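Local coordinates for protein gamma-resorcylate decarboxylase (Polaromonas, PDB 4QRO) that probably catalyses the reversible, manganese-dependent, non-oxidative decarboxylation of gamma-resorcylate (2,6-dihydroxybenzoate) to resorcinol, as an amidohydrolase-family enzyme, at residues R111-C116 against W148-T153; H196-M201 against R247-Y252. One frame throughout, in Å; residues are numbered along the deposited sequence.

Interaction 1 of 2, residues R111-C116 against W148-T153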
# COMPACT_ATOMS: atom_id res chain seq x y z
N ARG A 111 -26.16 17.92 -7.20
CA ARG A 111 -26.79 19.27 -7.07
C ARG A 111 -25.92 20.21 -6.24
O ARG A 111 -25.76 21.41 -6.57
CB ARG A 111 -28.19 19.19 -6.43
CG ARG A 111 -29.31 18.69 -7.31
CD ARG A 111 -30.65 18.90 -6.60
NE ARG A 111 -31.59 17.80 -6.78
CZ ARG A 111 -32.38 17.63 -7.84
NH1 ARG A 111 -33.20 16.59 -7.88
NH2 ARG A 111 -32.35 18.48 -8.85
N GLU A 112 -25.37 19.71 -5.14
CA GLU A 112 -24.53 20.54 -4.29
C GLU A 112 -23.22 20.92 -4.99
O GLU A 112 -22.72 22.02 -4.80
CB GLU A 112 -24.26 19.91 -2.93
CG GLU A 112 -23.38 20.75 -2.00
CD GLU A 112 -24.04 22.06 -1.55
OE1 GLU A 112 -25.11 22.43 -2.07
OE2 GLU A 112 -23.48 22.76 -0.67
N LEU A 113 -22.64 20.00 -5.77
CA LEU A 113 -21.44 20.32 -6.52
C LEU A 113 -21.73 21.40 -7.56
O LEU A 113 -20.94 22.32 -7.73
CB LEU A 113 -20.83 19.09 -7.18
CG LEU A 113 -19.49 19.40 -7.88
CD1 LEU A 113 -18.41 19.86 -6.90
CD2 LEU A 113 -19.03 18.18 -8.65
N GLU A 114 -22.86 21.29 -8.25
CA GLU A 114 -23.26 22.34 -9.19
C GLU A 114 -23.37 23.69 -8.48
O GLU A 114 -22.80 24.66 -8.95
CB GLU A 114 -24.56 21.98 -9.91
CG GLU A 114 -24.39 20.87 -10.93
CD GLU A 114 -25.63 20.68 -11.79
OE1 GLU A 114 -26.56 19.99 -11.34
OE2 GLU A 114 -25.65 21.23 -12.92
N ARG A 115 -24.03 23.72 -7.32
CA ARG A 115 -24.19 24.96 -6.53
C ARG A 115 -22.84 25.52 -6.08
O ARG A 115 -22.59 26.71 -6.22
CB ARG A 115 -25.11 24.76 -5.32
CG ARG A 115 -25.51 26.06 -4.63
CD ARG A 115 -26.40 25.84 -3.41
NE ARG A 115 -25.62 25.33 -2.28
CZ ARG A 115 -25.04 26.07 -1.32
NH1 ARG A 115 -25.16 27.39 -1.28
NH2 ARG A 115 -24.33 25.45 -0.37
N CYS A 116 -21.97 24.65 -5.56
CA CYS A 116 -20.65 25.09 -5.13
C CYS A 116 -19.80 25.69 -6.26
O CYS A 116 -19.13 26.69 -6.05
CB CYS A 116 -19.90 23.94 -4.46
SG CYS A 116 -20.48 23.57 -2.79
N TRP A 148 -22.68 6.86 -11.35
CA TRP A 148 -22.22 7.18 -12.71
C TRP A 148 -22.84 8.50 -13.24
O TRP A 148 -22.15 9.28 -13.88
CB TRP A 148 -22.39 5.98 -13.65
CG TRP A 148 -21.29 4.94 -13.39
CD1 TRP A 148 -20.90 4.48 -12.18
CD2 TRP A 148 -20.48 4.27 -14.37
NE1 TRP A 148 -19.89 3.55 -12.32
CE2 TRP A 148 -19.62 3.40 -13.66
CE3 TRP A 148 -20.39 4.31 -15.77
CZ2 TRP A 148 -18.68 2.57 -14.30
CZ3 TRP A 148 -19.47 3.48 -16.41
CH2 TRP A 148 -18.61 2.63 -15.67
N PRO A 149 -24.12 8.76 -12.93
CA PRO A 149 -24.66 10.10 -13.25
C PRO A 149 -24.02 11.26 -12.47
O PRO A 149 -23.92 12.37 -12.99
CB PRO A 149 -26.16 9.97 -12.90
CG PRO A 149 -26.44 8.50 -12.95
CD PRO A 149 -25.17 7.82 -12.52
N PHE A 150 -23.60 11.02 -11.23
CA PHE A 150 -22.85 12.02 -10.49
C PHE A 150 -21.52 12.34 -11.20
O PHE A 150 -21.17 13.51 -11.37
CB PHE A 150 -22.60 11.60 -9.02
CG PHE A 150 -21.50 12.38 -8.35
CD1 PHE A 150 -21.75 13.59 -7.75
CD2 PHE A 150 -20.19 11.89 -8.33
CE1 PHE A 150 -20.74 14.33 -7.14
CE2 PHE A 150 -19.17 12.63 -7.75
CZ PHE A 150 -19.44 13.85 -7.16
N TRP A 151 -20.80 11.29 -11.62
CA TRP A 151 -19.53 11.48 -12.34
C TRP A 151 -19.73 12.21 -13.66
O TRP A 151 -18.89 12.99 -14.10
CB TRP A 151 -18.84 10.12 -12.55
CG TRP A 151 -18.31 9.52 -11.24
CD1 TRP A 151 -18.71 8.36 -10.64
CD2 TRP A 151 -17.28 10.07 -10.39
NE1 TRP A 151 -18.02 8.17 -9.45
CE2 TRP A 151 -17.13 9.19 -9.30
CE3 TRP A 151 -16.48 11.22 -10.46
CZ2 TRP A 151 -16.19 9.43 -8.27
CZ3 TRP A 151 -15.55 11.46 -9.44
CH2 TRP A 151 -15.42 10.57 -8.36
N GLU A 152 -20.86 11.96 -14.32
CA GLU A 152 -21.15 12.66 -15.57
C GLU A 152 -21.22 14.17 -15.30
O GLU A 152 -20.81 14.97 -16.15
CB GLU A 152 -22.47 12.17 -16.19
CG GLU A 152 -22.88 12.88 -17.48
CD GLU A 152 -24.18 12.32 -18.06
OE1 GLU A 152 -24.98 11.75 -17.29
OE2 GLU A 152 -24.40 12.44 -19.28
N THR A 153 -21.75 14.53 -14.12
CA THR A 153 -21.85 15.92 -13.68
C THR A 153 -20.46 16.50 -13.37
O THR A 153 -20.13 17.60 -13.79
CB THR A 153 -22.83 16.06 -12.47
OG1 THR A 153 -24.15 15.68 -12.88
CG2 THR A 153 -22.88 17.46 -11.96
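Thr153 turns CG2 anti to its own backbone N (the OG1 torsion is -63°), which sends the methyl across to Glu114, while Glu114 holds CG beside its backbone N (chi1 -71°), which brings its CG up to that methyl. CG2 of Thr153 and CG of Glu114 meet at 3.9 Å, the two side chains crossing at about a right angle. The same Thr153 torsion leaves OG1 over its own helix, where it makes a weak hydrogen bond of 3.3 Å to Pro149 O. Deeper in, Leu113 CD2 approaches the Phe150 ring obliquely and loosely, 4.5 Å from CE1. Phe150 in turn sets its CD2 over the centre of one face of the Trp151 indole, 4.0 Å above the plane. Val154 and Leu157, further along helix 148-157, also pack on Leu113. Within helix 106-118, Arg115 bridges side-on to Glu112, NE to OE1 at 3.0 Å and NH2 to OE2 at 2.8 Å; Arg115 NH1 with Asp82, and Glu112 OE2 with Asn81, tie the pair to helix 70-90. Two neighbouring helices meeting lightly through a methyl, a methylene and the Leu113-Phe150 pair, on the outside of parallel strands, fit the helical layer of the (beta/alpha)8-barrel fold of the amidohydrolase family.

Interaction 2 of 2, residues H196-M201 against R247-Y252; sequences HALRLM and RKIVDY
Met201 and Leu198, on helix 188-202, meet the first turn of helix 249-256 in the outer helical layer of the amidohydrolase (beta/alpha)8 barrel, and the contact is buried and apolar. Met201 keeps CG beside its backbone N (chi1 -67°) and runs on extended through chi2, which carries SD to 3.7 Å from Ile249 CG2, the two side chains crossing at about a right angle; the bend at chi3 (-117°) then sets only the direction of CE. Further back along the same chain, Met201 CG rests 3.8 Å from Tyr252 CB, and here the side chains slide past each other in opposite directions. With CG1 beside the backbone N, Ile249 turns CG2 to the side of helix 188-202, where the methyl meets Leu198 CD2 at 3.6 Å as well as the sulfur. Its other branch reaches back, CD1 lying 4.2 Å from Met201 CB. Trp181 of the second subunit packs on Ile249, and Leu182 of that subunit on Leu198, so the dimer partner adds to this apolar cluster. At the N-cap, Lys248 N donates to Asp251 OD2, 34° out of the carboxylate plane on the anti side, while Asp231 of helix 223-232 takes the N-H groups of Ile249 and Val250. Tyr252 OH bonds Asp207 and also accepts from Arg247 N at 3.0 Å. Along one flank of the ring, Met201 O lies obliquely, 3.7 Å from Tyr252 CD2 and almost as near to CE2.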
# COMPACT_ATOMS: atom_id res chain seq x y z
N HIS A 196 -9.94 2.19 -2.91
CA HIS A 196 -11.05 2.93 -3.47
C HIS A 196 -10.69 3.46 -4.87
O HIS A 196 -11.49 3.34 -5.83
CB HIS A 196 -11.43 4.04 -2.53
CG HIS A 196 -12.81 4.58 -2.72
ND1 HIS A 196 -13.54 5.14 -1.69
CD2 HIS A 196 -13.62 4.61 -3.81
CE1 HIS A 196 -14.72 5.51 -2.14
NE2 HIS A 196 -14.79 5.21 -3.43
N ALA A 197 -9.49 4.03 -5.01
CA ALA A 197 -9.04 4.59 -6.30
C ALA A 197 -8.95 3.48 -7.35
O ALA A 197 -9.37 3.66 -8.49
CB ALA A 197 -7.71 5.29 -6.15
N LEU A 198 -8.42 2.32 -6.96
CA LEU A 198 -8.36 1.17 -7.86
C LEU A 198 -9.72 0.63 -8.26
O LEU A 198 -9.91 0.21 -9.39
CB LEU A 198 -7.51 0.05 -7.26
CG LEU A 198 -6.00 0.30 -7.19
CD1 LEU A 198 -5.29 -0.75 -6.34
CD2 LEU A 198 -5.40 0.37 -8.60
N ARG A 199 -10.67 0.62 -7.33
CA ARG A 199 -12.06 0.30 -7.65
C ARG A 199 -12.60 1.23 -8.74
O ARG A 199 -13.20 0.75 -9.71
CB ARG A 199 -12.95 0.33 -6.41
CG ARG A 199 -12.68 -0.80 -5.42
CD ARG A 199 -13.54 -0.70 -4.16
NE ARG A 199 -14.98 -0.60 -4.45
CZ ARG A 199 -15.93 -1.37 -3.90
NH1 ARG A 199 -15.63 -2.31 -2.99
NH2 ARG A 199 -17.20 -1.18 -4.25
N LEU A 200 -12.34 2.53 -8.65
CA LEU A 200 -12.80 3.46 -9.70
C LEU A 200 -12.17 3.11 -11.07
O LEU A 200 -12.86 3.05 -12.08
CB LEU A 200 -12.46 4.90 -9.34
CG LEU A 200 -13.06 5.54 -8.09
CD1 LEU A 200 -12.58 6.97 -7.95
CD2 LEU A 200 -14.59 5.48 -8.16
N MET A 201 -10.86 2.90 -11.08
CA MET A 201 -10.12 2.58 -12.32
C MET A 201 -10.57 1.26 -12.98
O MET A 201 -10.83 1.22 -14.19
CB MET A 201 -8.60 2.53 -12.05
CG MET A 201 -7.98 3.87 -11.68
SD MET A 201 -6.19 3.76 -11.39
CE MET A 201 -6.07 4.22 -9.67
N ARG A 247 -8.94 -1.16 -20.48
CA ARG A 247 -7.50 -1.00 -20.61
C ARG A 247 -6.79 -1.39 -19.32
O ARG A 247 -7.42 -1.90 -18.40
CB ARG A 247 -7.19 0.45 -20.99
CG ARG A 247 -7.79 0.85 -22.33
CD ARG A 247 -7.94 2.34 -22.41
NE ARG A 247 -6.66 2.96 -22.69
CZ ARG A 247 -6.33 4.23 -22.40
NH1 ARG A 247 -7.17 5.05 -21.79
NH2 ARG A 247 -5.12 4.66 -22.74
N LYS A 248 -5.47 -1.18 -19.29
CA LYS A 248 -4.62 -1.46 -18.11
C LYS A 248 -4.92 -0.45 -17.01
O LYS A 248 -5.26 0.71 -17.30
CB LYS A 248 -3.14 -1.38 -18.48
CG LYS A 248 -2.65 -2.43 -19.48
CD LYS A 248 -1.28 -2.03 -20.00
CE LYS A 248 -0.67 -3.09 -20.90
NZ LYS A 248 0.10 -4.07 -20.10
N ILE A 249 -4.83 -0.87 -15.74
CA ILE A 249 -5.03 0.06 -14.64
C ILE A 249 -4.06 1.26 -14.79
O ILE A 249 -4.46 2.41 -14.59
CB ILE A 249 -4.86 -0.64 -13.27
CG1 ILE A 249 -5.91 -1.75 -13.06
CG2 ILE A 249 -4.82 0.37 -12.12
CD1 ILE A 249 -7.36 -1.29 -13.21
N VAL A 250 -2.81 1.00 -15.16
CA VAL A 250 -1.82 2.06 -15.29
C VAL A 250 -2.23 3.15 -16.30
O VAL A 250 -1.84 4.31 -16.15
CB VAL A 250 -0.41 1.51 -15.63
CG1 VAL A 250 -0.35 0.99 -17.07
CG2 VAL A 250 0.66 2.59 -15.42
N ASP A 251 -3.02 2.78 -17.30
CA ASP A 251 -3.52 3.76 -18.28
C ASP A 251 -4.42 4.81 -17.61
O ASP A 251 -4.25 6.00 -17.83
CB ASP A 251 -4.28 3.08 -19.44
CG ASP A 251 -3.38 2.22 -20.32
OD1 ASP A 251 -2.23 2.60 -20.55
OD2 ASP A 251 -3.82 1.15 -20.76
N TYR A 252 -5.33 4.37 -16.75
CA TYR A 252 -6.24 5.30 -16.04
C TYR A 252 -5.51 6.11 -14.98
O TYR A 252 -5.76 7.30 -14.80
CB TYR A 252 -7.42 4.53 -15.43
CG TYR A 252 -8.14 3.67 -16.46
CD1 TYR A 252 -8.82 4.27 -17.53
CD2 TYR A 252 -8.11 2.29 -16.40
CE1 TYR A 252 -9.47 3.50 -18.48
CE2 TYR A 252 -8.74 1.52 -17.34
CZ TYR A 252 -9.43 2.12 -18.38
OH TYR A 252 -10.04 1.34 -19.33

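Interaction 1 closes before interaction 2 opens along the chain; their centres lie 21 Å apart, each about 17 Å from the chain's centre. They pair helix 106-118 with helix 148-157 and helix 188-202 with helix 249-256, all outside the parallel strands. Trp151 CZ2 packs 4.3 Å from Leu200 CD2, so helices 148-157 and 188-202 touch, linking the two contacts within the helical layer. Interaction 2 also faces the second subunit, whereas interaction 1 is touched by its own chain alone. Neither includes a residue of the manganese site or inhibitor pocket, but helix 188-202 also carries the pocket residue Phe189, and strand 161-164, which follows helix 148-157, ends in the manganese ligand His164.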